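Phenazine biosynthesis protein, PhzF family (Bacillus anthracis, PDB 3EDN) is a PhzF-family protein with a diaminopimelate epimerase-like fold that probably acts as an isomerase on a small metabolite. Local coordinates at residues M36-I39 / A40-G44; K179-N182 / E183-P186. All coordinates share one frame; numbering follows the deposited sequence. Where two conformers were deposited one is given.

Interaction 1: residues M36-I39 / A40-G44; sequences MQRI and AEKVG. With SO4 (sulfate ion), chain E.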
# COMPACT_ATOMS: atom_id res chain seq x y z
N MSE A 36 -1.95 1.67 6.71
CA MSE A 36 -1.32 2.94 7.02
C MSE A 36 -2.35 4.05 7.24
O MSE A 36 -2.26 4.83 8.19
CB MSE A 36 -0.35 3.35 5.92
CG MSE A 36 0.79 2.39 5.78
SE MSE A 36 2.04 2.95 4.39
CE MSE A 36 2.64 1.22 3.78
N GLN A 37 -3.35 4.10 6.37
CA GLN A 37 -4.40 5.11 6.49
C GLN A 37 -5.18 4.94 7.81
O GLN A 37 -5.47 5.93 8.52
CB GLN A 37 -5.32 5.04 5.28
CG GLN A 37 -6.44 6.06 5.35
CD GLN A 37 -5.92 7.47 5.23
OE1 GLN A 37 -5.62 7.95 4.12
NE2 GLN A 37 -5.80 8.16 6.37
N ARG A 38 -5.48 3.70 8.16
CA ARG A 38 -6.18 3.41 9.40
C ARG A 38 -5.35 3.76 10.63
O ARG A 38 -5.87 4.27 11.62
CB ARG A 38 -6.63 1.95 9.45
CG ARG A 38 -7.74 1.67 8.46
CD ARG A 38 -8.04 0.17 8.34
NE ARG A 38 -8.39 -0.43 9.62
CZ ARG A 38 -7.77 -1.50 10.13
NH1 ARG A 38 -6.79 -2.09 9.45
NH2 ARG A 38 -8.16 -1.98 11.32
N ILE A 39 -4.05 3.46 10.57
CA ILE A 39 -3.18 3.82 11.67
C ILE A 39 -3.16 5.34 11.84
O ILE A 39 -3.27 5.85 12.95
CB ILE A 39 -1.75 3.30 11.44
CG1 ILE A 39 -1.69 1.78 11.63
CG2 ILE A 39 -0.76 3.98 12.39
CD1 ILE A 39 -0.48 1.11 10.96
N ALA A 40 -3.03 6.06 10.74
CA ALA A 40 -3.01 7.52 10.83
C ALA A 40 -4.32 8.05 11.42
O ALA A 40 -4.31 9.03 12.17
CB ALA A 40 -2.72 8.16 9.48
N GLU A 41 -5.44 7.42 11.09
CA GLU A 41 -6.72 7.85 11.62
C GLU A 41 -6.78 7.63 13.13
O GLU A 41 -7.20 8.51 13.89
CB GLU A 41 -7.87 7.12 10.92
CG GLU A 41 -9.23 7.66 11.31
CD GLU A 41 -9.73 7.14 12.65
OE1 GLU A 41 -9.44 5.97 12.99
OE2 GLU A 41 -10.42 7.90 13.37
N LYS A 42 -6.34 6.46 13.57
CA LYS A 42 -6.37 6.10 14.99
C LYS A 42 -5.38 6.92 15.82
O LYS A 42 -5.67 7.30 16.95
CB LYS A 42 -6.06 4.63 15.16
CG LYS A 42 -7.10 3.78 14.50
CD LYS A 42 -6.82 2.32 14.69
CE LYS A 42 -7.93 1.50 14.05
NZ LYS A 42 -9.19 1.64 14.82
N VAL A 43 -4.20 7.17 15.25
CA VAL A 43 -3.23 8.08 15.87
C VAL A 43 -3.87 9.46 16.05
O VAL A 43 -3.79 10.07 17.12
CB VAL A 43 -1.91 8.16 15.04
CG1 VAL A 43 -1.01 9.29 15.53
CG2 VAL A 43 -1.15 6.83 15.08
N GLY A 44 -4.53 9.95 15.01
CA GLY A 44 -5.29 11.20 15.11
C GLY A 44 -4.46 12.46 15.16
O GLY A 44 -5.00 13.54 15.45
S SO4 E . -11.29 0.73 11.83
O1 SO4 E . -10.37 -0.11 12.61
O2 SO4 E . -11.08 2.14 12.15
O3 SO4 E . -11.05 0.49 10.41
O4 SO4 E . -12.65 0.36 12.20

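Interaction 2: residues K179-N182 / E183-P186; sequences KPNN and EVFP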
# COMPACT_ATOMS: atom_id res chain seq x y z
N LYS A 179 -7.56 36.82 16.45
CA LYS A 179 -8.61 35.81 16.52
C LYS A 179 -9.08 35.55 15.10
O LYS A 179 -9.77 36.37 14.52
CB LYS A 179 -9.78 36.31 17.37
CG LYS A 179 -9.44 36.53 18.83
CD LYS A 179 -10.69 36.82 19.65
CE LYS A 179 -10.36 36.97 21.12
NZ LYS A 179 -11.60 37.14 21.93
N PRO A 180 -8.67 34.41 14.52
CA PRO A 180 -9.01 34.13 13.13
C PRO A 180 -10.49 33.82 12.91
O PRO A 180 -11.08 33.02 13.65
CB PRO A 180 -8.17 32.88 12.82
CG PRO A 180 -8.01 32.22 14.13
CD PRO A 180 -7.83 33.35 15.10
N ASN A 181 -11.06 34.48 11.91
CA ASN A 181 -12.37 34.14 11.39
C ASN A 181 -12.19 33.45 10.03
O ASN A 181 -12.49 34.02 8.98
CB ASN A 181 -13.22 35.41 11.24
CG ASN A 181 -14.68 35.11 11.01
OD1 ASN A 181 -15.09 33.96 10.85
ND2 ASN A 181 -15.49 36.17 10.98
N ASN A 182 -11.67 32.23 10.05
CA ASN A 182 -11.20 31.58 8.82
C ASN A 182 -12.26 31.48 7.73
O ASN A 182 -11.96 31.57 6.54
CB ASN A 182 -10.62 30.19 9.12
CG ASN A 182 -9.77 30.17 10.38
OD1 ASN A 182 -10.27 30.40 11.49
ND2 ASN A 182 -8.48 29.88 10.23
N GLU A 183 -13.52 31.31 8.13
CA GLU A 183 -14.61 31.14 7.18
C GLU A 183 -14.78 32.33 6.24
O GLU A 183 -15.29 32.19 5.13
CB GLU A 183 -15.92 30.86 7.92
CG GLU A 183 -15.88 29.58 8.73
CD GLU A 183 -17.21 29.27 9.41
OE1 GLU A 183 -17.88 30.22 9.87
OE2 GLU A 183 -17.56 28.08 9.49
N VAL A 184 -14.32 33.51 6.68
CA VAL A 184 -14.47 34.72 5.88
C VAL A 184 -13.26 35.00 5.00
O VAL A 184 -13.31 35.90 4.17
CB VAL A 184 -14.80 35.97 6.75
CG1 VAL A 184 -15.90 35.64 7.75
CG2 VAL A 184 -13.56 36.51 7.45
N PHE A 185 -12.19 34.23 5.17
CA PHE A 185 -10.99 34.45 4.37
C PHE A 185 -11.23 34.51 2.85
O PHE A 185 -10.74 35.43 2.20
CB PHE A 185 -9.89 33.42 4.67
CG PHE A 185 -9.28 33.53 6.06
CD1 PHE A 185 -9.58 34.60 6.91
CD2 PHE A 185 -8.39 32.58 6.51
CE1 PHE A 185 -9.01 34.69 8.18
CE2 PHE A 185 -7.81 32.66 7.77
CZ PHE A 185 -8.11 33.71 8.60
N PRO A 186 -11.96 33.53 2.28
CA PRO A 186 -12.17 33.53 0.83
C PRO A 186 -12.74 34.84 0.27
O PRO A 186 -12.42 35.21 -0.86
CB PRO A 186 -13.16 32.38 0.61
CG PRO A 186 -12.91 31.46 1.74
CD PRO A 186 -12.61 32.37 2.91

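Interaction 1: residues M36-I39 / A40-G44
Arg38 and Lys42, one helical turn apart, reach out together and clasp a sulfate ion, probably picked up from the crystallisation liquor. The arginine chain bends at its third torsion (chi3 57°), which turns the guanidinium edge to the anion, with the sulfur in the guanidinium plane. Arg38 NE donates to sulfate O3 at 2.9 Å and Arg38 NH2 to sulfate O1 at 3.2 Å. Lys42 runs straight as far as CE and then kinks at chi4 (-70°), bringing Lys42 NZ to the same sulfate O1 at 3.1 Å, with a weak second bond to O2. Arg38 NH2 also forms a salt bridge with the C-terminal carboxylate of Ile299. On another side of the helix, Ile39 CG2 meets Val43 CG2 at 3.9 Å, the two side chains crossing at a slant. Both pairs are spanned by i to i+4 backbone bonds, Lys42 N to Arg38 O and Val43 N to Ile39 O (2.8 Å, 171°). Helix 33-43 stops at Val43, and Gly44, with positive phi, is the first residue to leave the helical course. The helix links strands 20-25 and 48-52; Met36 and Ile39 pack on Phe50, Met36 and Ala40 on Phe64 of strand 59-64, and Val43 on Phe295 and Val297 of strand 282-298.

Interaction 2: residues K179-N182 / E183-P186
A turn of 3-10 helix leads from the loop after helix 172-177 into the short, weakly bonded helix 185-188, and the aromatic ring of Phe185 folds back against it. Two successive i to i+3 bonds define the turn: Val184 N donates to Asn181 O at 3.0 Å, and Phe185 N to Asn182 O, also at 3.0 Å. With CG anti to its own carbonyl carbon (chi1 -68°), Phe185 swings its ring back along the chain, so that CA of Asn182 sits over the ring centre in a CH-pi contact, 3.6 Å from the centroid and 5° off the normal. The Asn182 side chain runs alongside the ring in the same direction, its amide plane turned 45° from it and its ND2 3.8 Å from Phe185 CE2. That nitrogen is held by two carbonyls, those of Ser217 and Ile224, which tie the turn to the neighbouring loop. Asn181 and Val184 cross at about a right angle, with Val184 CG1 3.3 Å from Asn181 ND2. Farther back, Pro180 CB approaches Phe185 CZ, and both residues pack on Phe216 of strand 211-216. The arrangement is that of a short 3-10 turn leading into a weak helix, its two i to i+3 bonds backed by a buried aromatic ring.

How the interactions relate
Interactions 1 and 2 are separate local contacts, their centres 29 Å apart and their nearest atoms about 18 Å apart, and they share no helix or strand. Residues 36-44 keep regular i to i+4 bonding along a helix with one buried side and one outer side, where charged groups hold an anion. Residues 179-186 form a surface turn with i to i+3 bonding, in which a single aromatic ring supplies the buried part and the polar hold comes from the Asn182 amide, bonded to backbone carbonyls. The first packs against strands 48-52, 59-64 and 282-298; the second rests on strand 211-216 and helix 135-141. Neither contact involves another subunit.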